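Local structure of metallophosphoesterase (Sphaerobacter thermophilus, 3RQZ) at residues H117-I128 and C146-P154; I38-R46 and T225-L234. The protein probably acts as a phosphatase, hydrolysing phosphate esters at a two-zinc centre of the calcineurin-like type. All blocks are in the same frame, centred on the assembly; numbering follows the deposited sequence.

Contact 1 (H117-I128 and C146-P154); sequences HGSPRHPIWEYI and CFVGHTHVP. With ZN (zinc ion), chain D.
Between Tyr127 and Ile124, the His150 imidazole has both faces occupied. The Tyr127 ring forms an offset stack on one face, with centroids 3.9 Å apart and planes at 8°. The carbonyl oxygen Ile124 O lies over the opposite face toward its rim; this buried oxygen has no hydrogen-bond partner in the model. At the edge, His150 NE2 donates to Trp125 O at 2.9 Å, with the acceptor in the imidazole plane but the N-H well above the carbonyl plane. His150 CG is anti to the backbone N (chi1 -165°), which swings the imidazole in between Tyr127 and Ile124 O. His150 CB sits over a face of the His117 ring, a CH-pi contact 3.9 Å from the centroid, and His117 ND1 is hydrogen-bonded to Leu35 O. Gly149 N donates to His117 O at 2.8 Å, and water 1 ties Gly118 O, Gly149 O and Ile128 N together. Gly149 to His152 spell Gly-His-Thr-His, a metal-binding signature of calcineurin-like phosphoesterases; His152 NE2 binds its zinc at 2.3 Å, beside Asp11, His13 and Asp37. With NE2 of His150 spent on Trp125 O, ND1 is likely to serve the second zinc, and the stack fixes the ring's plane there.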
loop_
_atom_site.group_PDB
_atom_site.type_symbol
_atom_site.label_atom_id
_atom_site.label_comp_id
_atom_site.label_asym_id
_atom_site.label_seq_id
_atom_site.Cartn_x
_atom_site.Cartn_y
_atom_site.Cartn_z
ATOM N N HIS A 117 -2.820 -2.552 7.200
ATOM C CA HIS A 117 -2.322 -3.033 5.948
ATOM C C HIS A 117 -3.305 -4.004 5.294
ATOM O O HIS A 117 -3.520 -3.962 4.088
ATOM C CB HIS A 117 -0.990 -3.758 6.167
ATOM C CG HIS A 117 -0.421 -4.309 4.902
ATOM N ND1 HIS A 117 0.032 -3.489 3.892
ATOM C CD2 HIS A 117 -0.249 -5.584 4.468
ATOM C CE1 HIS A 117 0.460 -4.237 2.886
ATOM N NE2 HIS A 117 0.307 -5.512 3.215
ATOM N N GLY A 118 -3.841 -4.916 6.083
ATOM C CA GLY A 118 -4.645 -6.021 5.544
ATOM C C GLY A 118 -6.109 -5.870 5.923
ATOM O O GLY A 118 -6.942 -5.477 5.104
ATOM N N SER A 119 -6.447 -6.158 7.171
ATOM C CA SER A 119 -7.831 -6.028 7.559
ATOM C C SER A 119 -7.947 -5.656 9.032
ATOM O O SER A 119 -7.018 -5.919 9.815
ATOM C CB SER A 119 -8.590 -7.330 7.283
ATOM O OG SER A 119 -8.475 -8.177 8.412
ATOM N N PRO A 120 -9.071 -5.034 9.435
ATOM C CA PRO A 120 -9.112 -4.727 10.873
ATOM C C PRO A 120 -9.250 -5.959 11.786
ATOM O O PRO A 120 -8.923 -5.878 12.991
ATOM C CB PRO A 120 -10.292 -3.746 10.998
ATOM C CG PRO A 120 -11.063 -3.889 9.758
ATOM C CD PRO A 120 -10.090 -4.271 8.688
ATOM N N ARG A 121 -9.672 -7.108 11.245
ATOM C CA ARG A 121 -9.592 -8.352 12.030
ATOM C C ARG A 121 -8.161 -8.833 12.205
ATOM O O ARG A 121 -7.766 -9.269 13.308
ATOM C CB ARG A 121 -10.403 -9.501 11.402
ATOM C CG ARG A 121 -11.879 -9.281 11.351
ATOM C CD ARG A 121 -12.601 -10.611 11.268
ATOM N NE ARG A 121 -12.248 -11.313 10.039
ATOM C CZ ARG A 121 -12.772 -12.473 9.684
ATOM N NH1 ARG A 121 -12.381 -13.056 8.557
ATOM N NH2 ARG A 121 -13.693 -13.040 10.456
ATOM N N HIS A 122 -7.400 -8.792 11.108
ATOM C CA HIS A 122 -6.023 -9.295 11.072
ATOM C C HIS A 122 -5.131 -8.318 10.341
ATOM O O HIS A 122 -4.875 -8.492 9.155
ATOM C CB HIS A 122 -6.002 -10.667 10.378
ATOM C CG HIS A 122 -6.968 -11.638 10.980
ATOM N ND1 HIS A 122 -6.754 -12.220 12.208
ATOM C CD2 HIS A 122 -8.166 -12.108 10.544
ATOM C CE1 HIS A 122 -7.764 -13.026 12.496
ATOM N NE2 HIS A 122 -8.635 -12.975 11.502
ATOM N N PRO A 123 -4.647 -7.282 11.054
ATOM C CA PRO A 123 -4.026 -6.115 10.441
ATOM C C PRO A 123 -2.949 -6.395 9.396
ATOM O O PRO A 123 -2.922 -5.732 8.347
ATOM C CB PRO A 123 -3.453 -5.355 11.651
ATOM C CG PRO A 123 -4.355 -5.685 12.754
ATOM C CD PRO A 123 -4.914 -7.054 12.491
ATOM N N ILE A 124 -2.064 -7.351 9.676
ATOM C CA ILE A 124 -0.901 -7.601 8.804
ATOM C C ILE A 124 -1.254 -8.517 7.636
ATOM O O ILE A 124 -0.637 -8.461 6.562
ATOM C CB ILE A 124 0.262 -8.278 9.631
ATOM C CG1 ILE A 124 0.764 -7.336 10.721
ATOM C CG2 ILE A 124 1.418 -8.676 8.768
ATOM C CD1 ILE A 124 0.732 -5.917 10.298
ATOM N N TRP A 125 -2.239 -9.371 7.850
ATOM C CA TRP A 125 -2.315 -10.603 7.051
ATOM C C TRP A 125 -3.509 -10.788 6.142
ATOM O O TRP A 125 -3.381 -11.420 5.074
ATOM C CB TRP A 125 -2.282 -11.796 8.001
ATOM C CG TRP A 125 -1.064 -11.899 8.802
ATOM C CD1 TRP A 125 -0.967 -11.761 10.162
ATOM C CD2 TRP A 125 0.262 -12.205 8.327
ATOM N NE1 TRP A 125 0.345 -11.957 10.562
ATOM C CE2 TRP A 125 1.113 -12.246 9.461
ATOM C CE3 TRP A 125 0.805 -12.470 7.058
ATOM C CZ2 TRP A 125 2.487 -12.526 9.367
ATOM C CZ3 TRP A 125 2.168 -12.745 6.964
ATOM C CH2 TRP A 125 2.996 -12.769 8.122
ATOM N N GLU A 126 -4.673 -10.288 6.543
ATOM C CA GLU A 126 -5.921 -10.709 5.861
ATOM C C GLU A 126 -6.217 -9.841 4.646
ATOM O O GLU A 126 -6.174 -8.626 4.740
ATOM C CB GLU A 126 -7.116 -10.681 6.827
ATOM C CG GLU A 126 -8.470 -11.106 6.194
ATOM C CD GLU A 126 -9.592 -11.245 7.215
ATOM O OE1 GLU A 126 -9.955 -10.259 7.889
ATOM O OE2 GLU A 126 -10.127 -12.368 7.340
ATOM N N TYR A 127 -6.524 -10.473 3.517
ATOM C CA TYR A 127 -6.930 -9.743 2.295
ATOM C C TYR A 127 -8.421 -9.456 2.337
ATOM O O TYR A 127 -9.205 -10.299 2.761
ATOM C CB TYR A 127 -6.643 -10.540 1.021
ATOM C CG TYR A 127 -5.201 -10.935 0.792
ATOM C CD1 TYR A 127 -4.308 -10.057 0.161
ATOM C CD2 TYR A 127 -4.744 -12.193 1.168
ATOM C CE1 TYR A 127 -2.975 -10.425 -0.068
ATOM C CE2 TYR A 127 -3.429 -12.580 0.949
ATOM C CZ TYR A 127 -2.551 -11.694 0.317
ATOM O OH TYR A 127 -1.252 -12.062 0.096
ATOM N N ILE A 128 -8.821 -8.276 1.892
ATOM C CA ILE A 128 -10.239 -7.995 1.690
ATOM C C ILE A 128 -10.490 -7.760 0.207
ATOM O O ILE A 128 -10.095 -6.719 -0.333
ATOM C CB ILE A 128 -10.695 -6.750 2.463
ATOM C CG1 ILE A 128 -10.313 -6.874 3.944
ATOM C CG2 ILE A 128 -12.234 -6.524 2.190
ATOM C CD1 ILE A 128 -10.787 -5.709 4.875
ATOM N N CYS A 146 -12.477 2.732 7.146
ATOM C CA CYS A 146 -11.259 1.892 7.289
ATOM C C CYS A 146 -10.492 1.811 5.973
ATOM O O CYS A 146 -11.068 1.440 4.922
ATOM C CB CYS A 146 -11.597 0.469 7.754
ATOM S SG CYS A 146 -10.109 -0.500 8.230
ATOM N N PHE A 147 -9.217 2.186 6.020
ATOM C CA PHE A 147 -8.329 2.130 4.863
ATOM C C PHE A 147 -7.459 0.906 4.968
ATOM O O PHE A 147 -6.858 0.644 6.025
ATOM C CB PHE A 147 -7.451 3.398 4.761
ATOM C CG PHE A 147 -8.247 4.638 4.455
ATOM C CD1 PHE A 147 -8.632 4.915 3.135
ATOM C CD2 PHE A 147 -8.699 5.473 5.485
ATOM C CE1 PHE A 147 -9.397 6.064 2.841
ATOM C CE2 PHE A 147 -9.445 6.624 5.205
ATOM C CZ PHE A 147 -9.803 6.923 3.889
ATOM N N VAL A 148 -7.399 0.160 3.872
ATOM C CA VAL A 148 -6.650 -1.093 3.816
ATOM C C VAL A 148 -5.833 -1.186 2.521
ATOM O O VAL A 148 -6.143 -0.493 1.556
ATOM C CB VAL A 148 -7.599 -2.328 3.921
ATOM C CG1 VAL A 148 -8.488 -2.257 5.164
ATOM C CG2 VAL A 148 -8.484 -2.486 2.652
ATOM N N GLY A 149 -4.797 -2.036 2.500
ATOM C CA GLY A 149 -4.009 -2.301 1.278
ATOM C C GLY A 149 -3.951 -3.795 0.994
ATOM O O GLY A 149 -5.006 -4.480 1.008
ATOM N N HIS A 150 -2.736 -4.277 0.692
ATOM C CA HIS A 150 -2.384 -5.722 0.704
ATOM C C HIS A 150 -2.838 -6.489 -0.558
ATOM O O HIS A 150 -2.131 -7.371 -1.050
ATOM C CB HIS A 150 -2.945 -6.353 2.007
ATOM C CG HIS A 150 -2.402 -7.704 2.371
ATOM N ND1 HIS A 150 -1.142 -8.150 2.031
ATOM C CD2 HIS A 150 -2.960 -8.693 3.113
ATOM C CE1 HIS A 150 -0.961 -9.366 2.525
ATOM N NE2 HIS A 150 -2.044 -9.709 3.201
ATOM N N THR A 151 -3.988 -6.154 -1.117
ATOM C CA THR A 151 -4.422 -6.846 -2.326
ATOM C C THR A 151 -3.747 -6.298 -3.584
ATOM O O THR A 151 -3.677 -6.984 -4.598
ATOM C CB THR A 151 -5.941 -6.690 -2.518
ATOM O OG1 THR A 151 -6.219 -5.286 -2.620
ATOM C CG2 THR A 151 -6.708 -7.263 -1.323
ATOM N N HIS A 152 -3.280 -5.051 -3.528
ATOM C CA HIS A 152 -2.669 -4.343 -4.687
ATOM C C HIS A 152 -3.715 -4.005 -5.750
ATOM O O HIS A 152 -3.416 -3.854 -6.975
ATOM C CB HIS A 152 -1.520 -5.139 -5.321
ATOM C CG HIS A 152 -0.396 -5.456 -4.390
ATOM N ND1 HIS A 152 0.818 -5.927 -4.841
ATOM C CD2 HIS A 152 -0.298 -5.402 -3.036
ATOM C CE1 HIS A 152 1.616 -6.147 -3.809
ATOM N NE2 HIS A 152 0.962 -5.847 -2.704
ATOM N N VAL A 153 -4.962 -3.935 -5.305
ATOM C CA VAL A 153 -6.059 -3.575 -6.204
ATOM C C VAL A 153 -6.898 -2.504 -5.520
ATOM O O VAL A 153 -7.353 -2.704 -4.388
ATOM C CB VAL A 153 -6.906 -4.816 -6.602
ATOM C CG1 VAL A 153 -8.101 -4.420 -7.559
ATOM C CG2 VAL A 153 -6.026 -5.908 -7.306
ATOM N N PRO A 154 -7.106 -1.356 -6.190
ATOM C CA PRO A 154 -7.962 -0.378 -5.534
ATOM C C PRO A 154 -9.399 -0.893 -5.427
ATOM O O PRO A 154 -9.853 -1.671 -6.270
ATOM C CB PRO A 154 -7.842 0.879 -6.423
ATOM C CG PRO A 154 -7.472 0.354 -7.760
ATOM C CD PRO A 154 -6.626 -0.888 -7.505
HETATM ZN ZN ZN D . 1.974 -5.925 -0.684
HETATM O O HOH W 1 -7.006 -6.031 2.289
HETATM O O HOH W 2 2.252 -8.341 -0.981
#

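Contact 2 (I38-R46 and T225-L234); sequences IVGYGPRPR and TQAQMREAGL
Arg44 NH1 serves two acceptors, water 3, which leads across to Gln228, and the backbone oxygen Pro43 O, to which NH1 donates at 3.0 Å with an N-H...O angle of 154°. Water 3 in turn donates to the carbonyl Gln228 O at 2.6 Å, an oxygen already taken by Ala232 N inside the helix, so the loop and the helix are bridged through solvent. The bend at chi2 (-67°) folds the Arg44 chain back so that NH1 reaches the carbonyl of the preceding residue. One guanidinium face then covers the Gln228 side chain, stacked on its amide with the two planes 14° apart, and Arg44 NH2 lies 3.5 Å from Gln228 CG. An alanine in place of Arg44 is likely to leave the Gln228 amide without its stacking partner and water 3 without its link to the loop. Segment 38-46 is the loop that follows the zinc ligand Asp37 and runs into helix 45-55, for which Arg44 is the N-cap residue; it packs against the C-terminal part of helix 222-232, which ends in a Schellman motif at Gly233. Pro43 points its ring into that helix: Pro43 CD lies 3.6 Å from Met229 CG, while Pro43 CG is 3.4 Å from Gln228 OE1, and the methyl of Thr225 touches the same ring. Earlier in the loop, the terminal carbon CE of Met229, present as selenomethionine, comes within 3.5 Å of Tyr41 O, and Leu234 CD1 reaches the same oxygen at 3.7 Å.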
loop_
_atom_site.group_PDB
_atom_site.type_symbol
_atom_site.label_atom_id
_atom_site.label_comp_id
_atom_site.label_asym_id
_atom_site.label_seq_id
_atom_site.Cartn_x
_atom_site.Cartn_y
_atom_site.Cartn_z
ATOM N N ILE A 38 6.351 -1.202 2.289
ATOM C CA ILE A 38 7.330 -0.317 1.714
ATOM C C ILE A 38 8.436 -1.092 0.962
ATOM O O ILE A 38 9.008 -0.586 0.006
ATOM C CB ILE A 38 7.974 0.507 2.841
ATOM C CG1 ILE A 38 6.883 1.120 3.748
ATOM C CG2 ILE A 38 8.838 1.586 2.282
ATOM C CD1 ILE A 38 7.433 1.855 5.019
ATOM N N VAL A 39 8.751 -2.306 1.425
ATOM C CA VAL A 39 9.857 -3.084 0.850
ATOM C C VAL A 39 9.318 -4.401 0.348
ATOM O O VAL A 39 8.134 -4.716 0.552
ATOM C CB VAL A 39 11.007 -3.353 1.887
ATOM C CG1 VAL A 39 11.584 -2.032 2.460
ATOM C CG2 VAL A 39 10.494 -4.257 3.043
ATOM N N GLY A 40 10.200 -5.181 -0.273
ATOM C CA GLY A 40 9.853 -6.488 -0.840
ATOM C C GLY A 40 9.625 -6.360 -2.330
ATOM O O GLY A 40 9.017 -5.371 -2.778
ATOM N N TYR A 41 10.121 -7.327 -3.102
ATOM C CA TYR A 41 9.951 -7.360 -4.571
ATOM C C TYR A 41 10.807 -6.354 -5.355
ATOM O O TYR A 41 11.537 -6.745 -6.256
ATOM C CB TYR A 41 8.473 -7.166 -4.998
ATOM C CG TYR A 41 7.481 -8.147 -4.436
ATOM C CD1 TYR A 41 7.722 -9.514 -4.487
ATOM C CD2 TYR A 41 6.298 -7.703 -3.841
ATOM C CE1 TYR A 41 6.813 -10.419 -3.978
ATOM C CE2 TYR A 41 5.365 -8.605 -3.328
ATOM C CZ TYR A 41 5.638 -9.958 -3.401
ATOM O OH TYR A 41 4.751 -10.875 -2.906
ATOM N N GLY A 42 10.713 -5.065 -5.029
ATOM C CA GLY A 42 11.371 -4.025 -5.834
ATOM C C GLY A 42 12.849 -3.791 -5.522
ATOM O O GLY A 42 13.367 -4.298 -4.531
ATOM N N PRO A 43 13.538 -3.019 -6.386
ATOM C CA PRO A 43 14.990 -2.813 -6.329
ATOM C C PRO A 43 15.502 -1.725 -5.393
ATOM O O PRO A 43 16.718 -1.579 -5.247
ATOM C CB PRO A 43 15.329 -2.414 -7.782
ATOM C CG PRO A 43 14.114 -1.629 -8.197
ATOM C CD PRO A 43 12.924 -2.289 -7.517
ATOM N N ARG A 44 14.607 -0.961 -4.768
ATOM C CA ARG A 44 15.063 0.196 -3.986
ATOM C C ARG A 44 14.456 0.238 -2.590
ATOM O O ARG A 44 13.816 1.234 -2.224
ATOM C CB ARG A 44 14.804 1.528 -4.744
ATOM C CG ARG A 44 15.642 1.749 -6.042
ATOM C CD ARG A 44 17.146 1.915 -5.766
ATOM N NE ARG A 44 17.958 2.087 -6.988
ATOM C CZ ARG A 44 18.585 1.110 -7.634
ATOM N NH1 ARG A 44 18.472 -0.147 -7.213
ATOM N NH2 ARG A 44 19.307 1.388 -8.729
ATOM N N PRO A 45 14.646 -0.834 -1.794
ATOM C CA PRO A 45 14.017 -0.807 -0.456
ATOM C C PRO A 45 14.534 0.286 0.476
ATOM O O PRO A 45 13.716 0.899 1.191
ATOM C CB PRO A 45 14.290 -2.217 0.106
ATOM C CG PRO A 45 15.492 -2.719 -0.723
ATOM C CD PRO A 45 15.299 -2.124 -2.076
ATOM N N ARG A 46 15.844 0.571 0.481
ATOM C CA ARG A 46 16.353 1.597 1.399
ATOM C C ARG A 46 15.747 2.952 1.086
ATOM O O ARG A 46 15.276 3.662 1.977
ATOM C CB ARG A 46 17.877 1.699 1.331
ATOM C CG ARG A 46 18.571 0.508 1.949
ATOM C CD ARG A 46 20.090 0.779 2.114
ATOM N NE ARG A 46 20.711 0.955 0.805
ATOM C CZ ARG A 46 21.213 -0.034 0.061
ATOM N NH1 ARG A 46 21.209 -1.289 0.509
ATOM N NH2 ARG A 46 21.742 0.229 -1.133
ATOM N N THR A 225 12.613 0.736 -13.430
ATOM C CA THR A 225 12.530 -0.179 -12.288
ATOM C C THR A 225 13.010 -1.571 -12.732
ATOM O O THR A 225 13.778 -2.232 -12.031
ATOM C CB THR A 225 11.109 -0.244 -11.729
ATOM O OG1 THR A 225 10.810 1.001 -11.102
ATOM C CG2 THR A 225 10.959 -1.362 -10.700
ATOM N N GLN A 226 12.546 -2.000 -13.903
ATOM C CA GLN A 226 12.956 -3.282 -14.463
ATOM C C GLN A 226 14.481 -3.360 -14.650
ATOM O O GLN A 226 15.093 -4.347 -14.254
ATOM C CB GLN A 226 12.207 -3.569 -15.760
ATOM C CG GLN A 226 10.729 -3.944 -15.550
ATOM C CD GLN A 226 10.086 -4.316 -16.879
ATOM O OE1 GLN A 226 10.379 -3.691 -17.890
ATOM N NE2 GLN A 226 9.225 -5.334 -16.882
ATOM N N ALA A 227 15.088 -2.305 -15.186
ATOM C CA ALA A 227 16.552 -2.222 -15.321
ATOM C C ALA A 227 17.271 -2.352 -13.967
ATOM O O ALA A 227 18.280 -3.068 -13.836
ATOM C CB ALA A 227 16.955 -0.926 -16.008
ATOM N N GLN A 228 16.746 -1.657 -12.970
ATOM C CA GLN A 228 17.322 -1.667 -11.642
ATOM C C GLN A 228 17.194 -3.058 -11.011
ATOM O O GLN A 228 18.084 -3.488 -10.297
ATOM C CB GLN A 228 16.612 -0.639 -10.742
ATOM C CG GLN A 228 16.834 0.817 -11.131
ATOM C CD GLN A 228 15.936 1.776 -10.362
ATOM O OE1 GLN A 228 15.060 1.365 -9.572
ATOM N NE2 GLN A 228 16.147 3.071 -10.583
HETATM N N MSE A 229 16.068 -3.727 -11.238
HETATM C CA MSE A 229 15.891 -5.106 -10.752
HETATM C C MSE A 229 16.845 -6.091 -11.423
HETATM O O MSE A 229 17.440 -6.931 -10.748
HETATM C CB MSE A 229 14.450 -5.586 -10.922
HETATM C CG MSE A 229 13.438 -4.825 -10.032
HETATM SE SE MSE A 229 11.605 -5.259 -10.470
HETATM C CE MSE A 229 11.607 -7.064 -9.743
ATOM N N ARG A 230 17.006 -5.979 -12.742
ATOM C CA ARG A 230 17.930 -6.850 -13.461
ATOM C C ARG A 230 19.372 -6.610 -13.026
ATOM O O ARG A 230 20.163 -7.556 -12.950
ATOM C CB ARG A 230 17.773 -6.691 -14.985
ATOM C CG ARG A 230 16.377 -7.120 -15.490
ATOM C CD ARG A 230 16.357 -7.292 -16.998
ATOM N NE ARG A 230 15.100 -7.921 -17.413
ATOM C CZ ARG A 230 14.105 -7.302 -18.044
ATOM N NH1 ARG A 230 13.019 -7.990 -18.337
ATOM N NH2 ARG A 230 14.177 -6.010 -18.387
ATOM N N GLU A 231 19.701 -5.350 -12.740
ATOM C CA GLU A 231 21.022 -4.996 -12.233
ATOM C C GLU A 231 21.282 -5.663 -10.877
ATOM O O GLU A 231 22.393 -6.126 -10.624
ATOM C CB GLU A 231 21.172 -3.470 -12.114
ATOM C CG GLU A 231 22.579 -2.999 -11.685
ATOM C CD GLU A 231 23.703 -3.606 -12.530
ATOM O OE1 GLU A 231 23.691 -3.440 -13.774
ATOM O OE2 GLU A 231 24.614 -4.249 -11.951
ATOM N N ALA A 232 20.257 -5.723 -10.024
ATOM C CA ALA A 232 20.370 -6.356 -8.703
ATOM C C ALA A 232 20.363 -7.897 -8.762
ATOM O O ALA A 232 20.613 -8.553 -7.757
ATOM C CB ALA A 232 19.259 -5.841 -7.745
ATOM N N GLY A 233 20.061 -8.452 -9.932
ATOM C CA GLY A 233 19.961 -9.904 -10.118
ATOM C C GLY A 233 18.664 -10.502 -9.607
ATOM O O GLY A 233 18.614 -11.693 -9.339
ATOM N N LEU A 234 17.612 -9.682 -9.473
ATOM C CA LEU A 234 16.281 -10.158 -9.034
ATOM C C LEU A 234 15.596 -11.069 -10.060
ATOM O O LEU A 234 15.794 -10.896 -11.255
ATOM C CB LEU A 234 15.361 -8.969 -8.654
ATOM C CG LEU A 234 15.772 -8.282 -7.345
ATOM C CD1 LEU A 234 15.080 -6.932 -7.162
ATOM C CD2 LEU A 234 15.510 -9.199 -6.142
HETATM O O HOH W 3 19.809 -2.275 -8.837
#

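How the contacts relate
Contacts 1 and 2 lie on opposite sides of the chain's centre, their own centres about 24 Å apart, and do not touch, although their nearest atoms come within about 5 Å. That approach falls at the zinc site. Contact 1 supplies His150 and His152 as ligands; from contact 2, the Tyr41 side chain lies about 5 Å from that of His152 and about 5 Å from a zinc ion, and about 3 Å from the side chain of the ligand His13. The loop 38-46 begins directly after Asp37, which binds both zincs. Contact 1 therefore builds part of the metal centre, whereas contact 2, whose centre lies about 17 Å from that of the chain, joins a loop leading away from it to helix 222-232.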